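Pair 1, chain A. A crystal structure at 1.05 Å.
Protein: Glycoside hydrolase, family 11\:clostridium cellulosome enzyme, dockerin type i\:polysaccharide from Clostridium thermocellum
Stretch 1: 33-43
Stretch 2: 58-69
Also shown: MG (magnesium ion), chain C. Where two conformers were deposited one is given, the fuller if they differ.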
# COMPACT_ATOMS: atom_id res chain seq x y z
N LYS A 33 8.77 2.44 -8.69
CA LYS A 33 8.14 3.15 -7.57
C LYS A 33 6.91 2.43 -7.11
O LYS A 33 6.19 1.88 -7.93
CB LYS A 33 7.77 4.59 -8.00
CG LYS A 33 9.04 5.44 -8.37
CD LYS A 33 8.72 6.84 -8.78
CE LYS A 33 10.03 7.59 -9.26
NZ LYS A 33 10.83 6.90 -10.37
N ALA A 34 6.62 2.51 -5.82
CA ALA A 34 5.48 1.82 -5.21
C ALA A 34 4.94 2.67 -4.07
O ALA A 34 5.44 3.75 -3.77
CB ALA A 34 5.87 0.43 -4.75
N THR A 35 3.90 2.16 -3.42
CA THR A 35 3.25 2.81 -2.29
C THR A 35 3.20 1.84 -1.11
O THR A 35 2.81 0.68 -1.31
CB THR A 35 1.84 3.30 -2.64
OG1 THR A 35 1.90 4.10 -3.84
CG2 THR A 35 1.22 4.12 -1.53
N PHE A 36 3.57 2.30 0.06
CA PHE A 36 3.56 1.51 1.31
C PHE A 36 2.48 2.05 2.22
O PHE A 36 2.52 3.22 2.59
CB PHE A 36 4.93 1.57 1.99
CG PHE A 36 6.00 0.89 1.19
CD1 PHE A 36 6.67 1.55 0.16
CD2 PHE A 36 6.32 -0.45 1.44
CE1 PHE A 36 7.59 0.86 -0.60
CE2 PHE A 36 7.26 -1.11 0.67
CZ PHE A 36 7.90 -0.42 -0.35
N MET A 37 1.54 1.20 2.59
CA MET A 37 0.44 1.53 3.51
C MET A 37 0.88 1.03 4.88
O MET A 37 0.90 -0.19 5.14
CB MET A 37 -0.89 0.91 3.06
CG MET A 37 -1.24 1.20 1.62
SD MET A 37 -1.33 2.92 1.09
CE MET A 37 -2.92 3.35 1.83
N VAL A 38 1.32 1.96 5.71
CA VAL A 38 2.04 1.62 6.96
C VAL A 38 1.15 1.67 8.17
O VAL A 38 0.11 2.36 8.23
CB VAL A 38 3.28 2.51 7.15
CG1 VAL A 38 4.25 2.35 5.98
CG2 VAL A 38 2.93 3.95 7.39
N VAL A 39 1.55 0.91 9.16
CA VAL A 39 0.82 0.74 10.43
C VAL A 39 1.54 1.55 11.49
O VAL A 39 2.75 1.39 11.75
CB VAL A 39 0.74 -0.76 10.79
CG1 VAL A 39 0.10 -0.96 12.16
CG2 VAL A 39 -0.05 -1.48 9.71
N GLY A 40 0.81 2.48 12.13
CA GLY A 40 1.41 3.45 13.02
C GLY A 40 2.24 2.87 14.16
O GLY A 40 3.31 3.40 14.48
N GLN A 41 1.77 1.79 14.77
CA GLN A 41 2.52 1.04 15.83
C GLN A 41 3.89 0.69 15.46
O GLN A 41 4.73 0.48 16.36
CB GLN A 41 1.82 -0.27 16.26
CG GLN A 41 0.75 0.02 17.28
CD GLN A 41 -0.16 -1.18 17.60
OE1 GLN A 41 -0.31 -2.08 16.80
NE2 GLN A 41 -0.73 -1.18 18.82
N ARG A 42 4.15 0.49 14.18
CA ARG A 42 5.45 0.03 13.68
C ARG A 42 6.39 1.17 13.29
O ARG A 42 7.54 0.89 12.96
CB ARG A 42 5.27 -0.88 12.48
CG ARG A 42 4.91 -2.32 12.87
CD ARG A 42 5.00 -3.26 11.70
NE ARG A 42 4.81 -4.68 11.97
CZ ARG A 42 5.78 -5.59 11.94
NH1 ARG A 42 7.06 -5.31 11.82
NH2 ARG A 42 5.44 -6.86 12.06
N VAL A 43 5.92 2.41 13.30
CA VAL A 43 6.70 3.55 12.86
C VAL A 43 7.31 4.25 14.07
O VAL A 43 6.58 4.89 14.85
CB VAL A 43 5.81 4.53 12.05
CG1 VAL A 43 6.63 5.72 11.59
CG2 VAL A 43 5.19 3.85 10.84
N GLY A 58 11.51 7.65 -4.08
CA GLY A 58 10.38 7.97 -4.93
C GLY A 58 9.08 7.25 -4.61
O GLY A 58 8.11 7.34 -5.36
N HIS A 59 9.06 6.47 -3.53
CA HIS A 59 7.86 5.77 -3.13
C HIS A 59 6.95 6.71 -2.38
O HIS A 59 7.37 7.77 -1.88
CB HIS A 59 8.21 4.55 -2.28
CG HIS A 59 9.20 3.65 -2.92
ND1 HIS A 59 8.95 3.08 -4.14
CD2 HIS A 59 10.40 3.24 -2.49
CE1 HIS A 59 10.01 2.36 -4.43
NE2 HIS A 59 10.91 2.43 -3.47
N GLU A 60 5.70 6.32 -2.24
CA GLU A 60 4.67 7.04 -1.48
C GLU A 60 4.34 6.26 -0.22
O GLU A 60 4.40 5.01 -0.22
CB GLU A 60 3.47 7.26 -2.37
CG GLU A 60 2.32 7.98 -1.71
CD GLU A 60 1.23 8.42 -2.64
OE1 GLU A 60 1.20 7.97 -3.80
OE2 GLU A 60 0.38 9.22 -2.19
N ILE A 61 3.92 6.96 0.83
CA ILE A 61 3.47 6.33 2.07
C ILE A 61 2.00 6.71 2.28
O ILE A 61 1.63 7.90 2.25
CB ILE A 61 4.34 6.80 3.27
CG1 ILE A 61 5.81 6.43 3.04
CG2 ILE A 61 3.79 6.19 4.55
CD1 ILE A 61 6.73 6.96 4.13
N GLY A 62 1.18 5.70 2.53
CA GLY A 62 -0.19 5.87 2.95
C GLY A 62 -0.43 5.28 4.33
O GLY A 62 0.46 4.79 5.00
N ASN A 63 -1.70 5.39 4.77
CA ASN A 63 -2.09 5.10 6.15
C ASN A 63 -2.85 3.76 6.20
O ASN A 63 -3.87 3.63 5.50
CB ASN A 63 -2.96 6.27 6.62
CG ASN A 63 -3.28 6.29 8.08
OD1 ASN A 63 -3.65 5.27 8.68
ND2 ASN A 63 -3.21 7.47 8.70
N HIS A 64 -2.37 2.79 7.00
CA HIS A 64 -3.09 1.52 7.20
C HIS A 64 -3.53 1.42 8.68
O HIS A 64 -3.66 0.30 9.22
CB HIS A 64 -2.16 0.36 6.82
CG HIS A 64 -2.83 -0.98 6.61
ND1 HIS A 64 -4.08 -1.14 6.05
CD2 HIS A 64 -2.35 -2.24 6.81
CE1 HIS A 64 -4.37 -2.43 5.98
NE2 HIS A 64 -3.33 -3.12 6.42
N SER A 65 -3.76 2.58 9.32
CA SER A 65 -4.21 2.66 10.71
C SER A 65 -3.10 2.45 11.73
O SER A 65 -1.98 2.07 11.35
CB SER A 65 -5.39 1.72 11.02
OG SER A 65 -4.96 0.49 11.62
N TRP A 66 -3.43 2.70 13.00
CA TRP A 66 -2.44 2.54 14.07
C TRP A 66 -2.06 1.08 14.31
O TRP A 66 -0.94 0.81 14.78
CB TRP A 66 -2.95 3.19 15.36
CG TRP A 66 -1.96 3.17 16.47
CD1 TRP A 66 -1.96 2.37 17.57
CD2 TRP A 66 -0.80 3.99 16.58
NE1 TRP A 66 -0.86 2.64 18.36
CE2 TRP A 66 -0.13 3.63 17.77
CE3 TRP A 66 -0.26 5.00 15.79
CZ2 TRP A 66 1.07 4.24 18.16
CZ3 TRP A 66 0.93 5.60 16.18
CH2 TRP A 66 1.57 5.22 17.35
N SER A 67 -3.00 0.16 14.05
CA SER A 67 -2.79 -1.23 14.43
C SER A 67 -3.41 -2.15 13.38
O SER A 67 -3.49 -1.80 12.18
CB SER A 67 -3.29 -1.48 15.85
OG SER A 67 -2.89 -2.75 16.36
N TYR A 68 -3.82 -3.34 13.82
CA TYR A 68 -4.22 -4.43 12.94
C TYR A 68 -5.69 -4.84 13.17
O TYR A 68 -6.13 -5.90 12.70
CB TYR A 68 -3.28 -5.65 13.09
CG TYR A 68 -1.86 -5.34 12.68
CD1 TYR A 68 -1.49 -5.33 11.32
CD2 TYR A 68 -0.90 -4.93 13.60
CE1 TYR A 68 -0.20 -5.04 10.90
CE2 TYR A 68 0.45 -4.63 13.15
CZ TYR A 68 0.70 -4.67 11.80
OH TYR A 68 2.02 -4.34 11.45
N SER A 69 -6.46 -3.99 13.84
CA SER A 69 -7.85 -4.26 14.15
C SER A 69 -8.75 -3.69 13.05
O SER A 69 -8.61 -2.56 12.59
CB SER A 69 -8.24 -3.54 15.46
OG SER A 69 -7.55 -4.10 16.56
MG MG C . -3.25 -5.31 6.78
O HOH W 1 0.12 0.79 20.69
O HOH W 2 -3.17 -5.83 4.80
O HOH W 3 -3.72 -4.98 8.74
O HOH W 4 -3.10 -7.33 7.26
O HOH W 5 -5.39 -5.52 6.39

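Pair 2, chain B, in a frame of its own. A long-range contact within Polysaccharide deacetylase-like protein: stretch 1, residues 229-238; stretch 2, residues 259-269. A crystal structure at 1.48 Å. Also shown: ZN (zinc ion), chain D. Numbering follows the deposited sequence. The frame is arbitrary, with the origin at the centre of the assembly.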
# COMPACT_ATOMS: atom_id res chain seq x y z
N VAL B 229 -10.70 -4.00 -0.92
CA VAL B 229 -10.61 -3.11 -2.07
C VAL B 229 -9.57 -3.67 -3.03
O VAL B 229 -8.76 -4.52 -2.66
CB VAL B 229 -10.22 -1.67 -1.68
CG1 VAL B 229 -11.34 -1.01 -0.86
CG2 VAL B 229 -8.91 -1.65 -0.93
N ALA B 230 -9.60 -3.21 -4.28
CA ALA B 230 -8.64 -3.66 -5.27
C ALA B 230 -8.52 -2.65 -6.39
O ALA B 230 -9.38 -1.79 -6.55
CB ALA B 230 -9.07 -5.03 -5.85
N THR B 231 -7.43 -2.76 -7.15
CA THR B 231 -7.18 -1.87 -8.29
C THR B 231 -7.34 -2.65 -9.59
O THR B 231 -6.81 -3.75 -9.74
CB THR B 231 -5.75 -1.33 -8.24
OG1 THR B 231 -5.58 -0.55 -7.04
CG2 THR B 231 -5.44 -0.46 -9.45
N GLU B 232 -8.08 -2.08 -10.54
CA GLU B 232 -8.20 -2.64 -11.87
C GLU B 232 -7.48 -1.70 -12.81
O GLU B 232 -7.79 -0.52 -12.85
CB GLU B 232 -9.67 -2.72 -12.28
CG GLU B 232 -9.89 -3.19 -13.73
CD GLU B 232 -9.56 -4.66 -13.89
OE1 GLU B 232 -10.25 -5.48 -13.23
OE2 GLU B 232 -8.62 -4.99 -14.65
N TYR B 233 -6.50 -2.22 -13.54
CA TYR B 233 -5.82 -1.42 -14.55
C TYR B 233 -6.46 -1.70 -15.90
O TYR B 233 -6.22 -2.74 -16.51
CB TYR B 233 -4.34 -1.77 -14.59
CG TYR B 233 -3.50 -1.44 -13.37
CD1 TYR B 233 -3.17 -0.12 -13.06
CD2 TYR B 233 -2.99 -2.45 -12.56
CE1 TYR B 233 -2.36 0.18 -11.97
CE2 TYR B 233 -2.18 -2.17 -11.47
CZ TYR B 233 -1.85 -0.85 -11.20
OH TYR B 233 -1.04 -0.57 -10.13
N MET B 234 -7.27 -0.76 -16.37
CA MET B 234 -8.11 -0.95 -17.55
C MET B 234 -7.40 -0.53 -18.83
O MET B 234 -6.85 0.57 -18.91
CB MET B 234 -9.37 -0.09 -17.38
CG MET B 234 -10.38 -0.19 -18.51
SD MET B 234 -11.36 -1.69 -18.31
CE MET B 234 -11.41 -2.29 -20.01
N ILE B 235 -7.41 -1.40 -19.84
CA ILE B 235 -7.02 -0.99 -21.19
C ILE B 235 -8.16 -0.10 -21.67
O ILE B 235 -9.25 -0.58 -21.95
CB ILE B 235 -6.82 -2.19 -22.13
CG1 ILE B 235 -5.63 -3.03 -21.64
CG2 ILE B 235 -6.55 -1.70 -23.57
CD1 ILE B 235 -5.56 -4.42 -22.28
N VAL B 236 -7.93 1.22 -21.73
CA VAL B 236 -9.05 2.14 -21.76
C VAL B 236 -9.88 2.04 -23.05
O VAL B 236 -11.10 2.14 -23.03
CB VAL B 236 -8.59 3.59 -21.46
CG1 VAL B 236 -9.77 4.55 -21.51
CG2 VAL B 236 -7.91 3.65 -20.08
N ASN B 237 -9.22 1.77 -24.17
CA ASN B 237 -9.97 1.64 -25.42
C ASN B 237 -10.86 0.41 -25.48
O ASN B 237 -11.71 0.29 -26.37
CB ASN B 237 -9.03 1.66 -26.63
CG ASN B 237 -8.48 3.04 -26.90
OD1 ASN B 237 -8.68 3.97 -26.11
ND2 ASN B 237 -7.79 3.19 -28.03
N ASN B 238 -10.68 -0.50 -24.52
CA ASN B 238 -11.47 -1.73 -24.48
C ASN B 238 -12.74 -1.64 -23.65
O ASN B 238 -13.48 -2.61 -23.56
CB ASN B 238 -10.64 -2.90 -23.96
CG ASN B 238 -9.68 -3.44 -25.00
OD1 ASN B 238 -9.82 -3.16 -26.19
ND2 ASN B 238 -8.71 -4.23 -24.56
N PHE B 259 -13.66 -1.18 -5.91
CA PHE B 259 -12.63 -1.00 -6.92
C PHE B 259 -12.15 0.43 -7.12
O PHE B 259 -12.93 1.38 -7.13
CB PHE B 259 -13.07 -1.59 -8.26
CG PHE B 259 -12.80 -3.06 -8.37
CD1 PHE B 259 -13.72 -3.98 -7.90
CD2 PHE B 259 -11.61 -3.52 -8.92
CE1 PHE B 259 -13.47 -5.34 -7.98
CE2 PHE B 259 -11.35 -4.88 -9.00
CZ PHE B 259 -12.29 -5.79 -8.53
N SER B 260 -10.84 0.53 -7.29
CA SER B 260 -10.21 1.74 -7.80
C SER B 260 -9.86 1.45 -9.26
O SER B 260 -9.11 0.52 -9.55
CB SER B 260 -8.94 2.02 -7.02
OG SER B 260 -8.24 3.14 -7.54
N MET B 261 -10.42 2.23 -10.18
CA MET B 261 -10.26 1.96 -11.61
C MET B 261 -9.15 2.85 -12.16
O MET B 261 -9.28 4.07 -12.19
CB MET B 261 -11.58 2.22 -12.34
CG MET B 261 -11.62 1.75 -13.79
SD MET B 261 -11.64 -0.06 -13.95
CE MET B 261 -12.72 -0.44 -12.61
N GLN B 262 -8.06 2.22 -12.56
CA GLN B 262 -6.86 2.94 -12.95
C GLN B 262 -6.47 2.53 -14.37
O GLN B 262 -7.19 1.78 -15.02
CB GLN B 262 -5.75 2.68 -11.93
CG GLN B 262 -6.15 3.09 -10.49
CD GLN B 262 -6.42 4.58 -10.38
OE1 GLN B 262 -5.76 5.39 -11.03
NE2 GLN B 262 -7.41 4.95 -9.56
N SER B 263 -5.33 3.03 -14.85
CA SER B 263 -5.00 2.94 -16.27
C SER B 263 -4.06 1.79 -16.65
O SER B 263 -3.11 1.51 -15.94
CB SER B 263 -4.36 4.25 -16.72
OG SER B 263 -4.01 4.22 -18.09
N HIS B 264 -4.32 1.16 -17.80
CA HIS B 264 -3.36 0.22 -18.39
C HIS B 264 -2.99 0.72 -19.79
O HIS B 264 -2.70 -0.08 -20.68
CB HIS B 264 -3.95 -1.20 -18.46
CG HIS B 264 -2.93 -2.31 -18.43
ND1 HIS B 264 -1.60 -2.11 -18.13
CD2 HIS B 264 -3.07 -3.64 -18.63
CE1 HIS B 264 -0.96 -3.27 -18.16
NE2 HIS B 264 -1.83 -4.22 -18.47
N THR B 265 -2.98 2.04 -19.96
CA THR B 265 -2.82 2.75 -21.24
C THR B 265 -4.05 2.64 -22.14
O THR B 265 -5.03 1.98 -21.79
CB THR B 265 -1.53 2.36 -22.05
OG1 THR B 265 -1.72 1.10 -22.71
CG2 THR B 265 -0.30 2.31 -21.14
N ALA B 266 -4.00 3.29 -23.30
CA ALA B 266 -5.14 3.29 -24.20
C ALA B 266 -5.28 1.96 -24.92
O ALA B 266 -6.38 1.42 -25.02
CB ALA B 266 -5.02 4.41 -25.21
N THR B 267 -4.18 1.46 -25.46
CA THR B 267 -4.23 0.25 -26.28
C THR B 267 -3.35 -0.90 -25.79
O THR B 267 -3.16 -1.87 -26.52
CB THR B 267 -3.86 0.53 -27.77
OG1 THR B 267 -2.47 0.89 -27.88
CG2 THR B 267 -4.73 1.65 -28.34
N HIS B 268 -2.83 -0.80 -24.57
CA HIS B 268 -1.89 -1.79 -24.02
C HIS B 268 -0.59 -1.68 -24.81
O HIS B 268 -0.05 -2.67 -25.32
CB HIS B 268 -2.48 -3.21 -24.05
CG HIS B 268 -1.83 -4.17 -23.11
ND1 HIS B 268 -0.95 -5.15 -23.53
CD2 HIS B 268 -1.96 -4.34 -21.77
CE1 HIS B 268 -0.56 -5.86 -22.49
NE2 HIS B 268 -1.17 -5.40 -21.41
N ALA B 269 -0.09 -0.46 -24.90
CA ALA B 269 1.06 -0.13 -25.74
C ALA B 269 2.38 -0.61 -25.16
O ALA B 269 2.60 -0.57 -23.96
CB ALA B 269 1.12 1.38 -25.95
ZN ZN D . -1.67 -6.13 -19.47
O HOH W 6 -5.53 2.27 -6.90
O HOH W 7 -1.63 -8.11 -19.93

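The sharpest difference lies where Gly A62 of pair 1 matches Gln B262 of pair 2. In pair 1 the neighbouring strand fills this spot: an ideal CB on Gly A62 would sit 2.5 Å from Met A37 SD, a clash, because the methionine, m at all three chi angles, folds across the glycine. In pair 2 the partner is Tyr B233, whose ring leaves room for a side chain; its CD1 lies 4.0 Å from Gln B262 CB. The glutamine then turns back along its own strand, and its NE2 donates to Ser B260 OG at 2.8 Å.

The frame beneath is common, with an RMSD of 0.6 Å over 14 central residues. Two parallel strands cross at -30° in pair 1 and -32° in pair 2, and their backbone ladder matches. Phe A36 N donates to Glu A60 O at 2.8 Å, as Glu B232 N does to Ser B260 O at 3.0 Å; the ladder ends with His A64 N to Val A38 O and His B264 N to Met B234 O, both 2.8 Å. Past the strands, a 3-10 segment keeps two more bonds: Gly A40 N and Val B236 N reach Ser A65 O (2.9 Å) and Thr B265 O (3.0 Å), while Gln A41 N and Asn B237 N reach Trp A66 O (2.9 Å) and Ala B266 O (3.0 Å).

The matched histidines nearly coincide, and both bind metal: His A64 NE2 lies 2.2 Å from MG, His B264 NE2 2.2 Å from ZN. Pair 2 adds His B268 NE2, 2.1 Å from ZN.

On the face carrying Phe A36 and Ile A61, or Glu B232 and Met B261, pair 1 sets a ring on each stretch and pair 2 only one. Phe A36 turns its edge to the face of the His A59 ring, centroids 5.6 Å apart. In pair 2 Phe B259 matches His A59 and keeps a ring there, while Glu B232 takes the place of Phe A36; Phe B259 CD2 lies 4.0 Å from Glu B232 CB, and Glu B232 CG rests 3.6 Å from Met B261 SD.

The turn trades bulk as well. Trp A66 covers Gly A40, where an ideal CB would clash 2.4 Å from Trp A66 CE3; Gln A41 CG also packs over the indole face, 3.7 Å from the five-membered ring centroid. Small Ala B266 instead accompanies Val B236. The preceding valine and isoleucine do similar work: Val A39 CG1 lies 3.3 Å from Trp A66 O, and Ile B235 CG2 3.4 Å from Ala B266 O. The rule is to hold the ladder and settle bulk pair by pair.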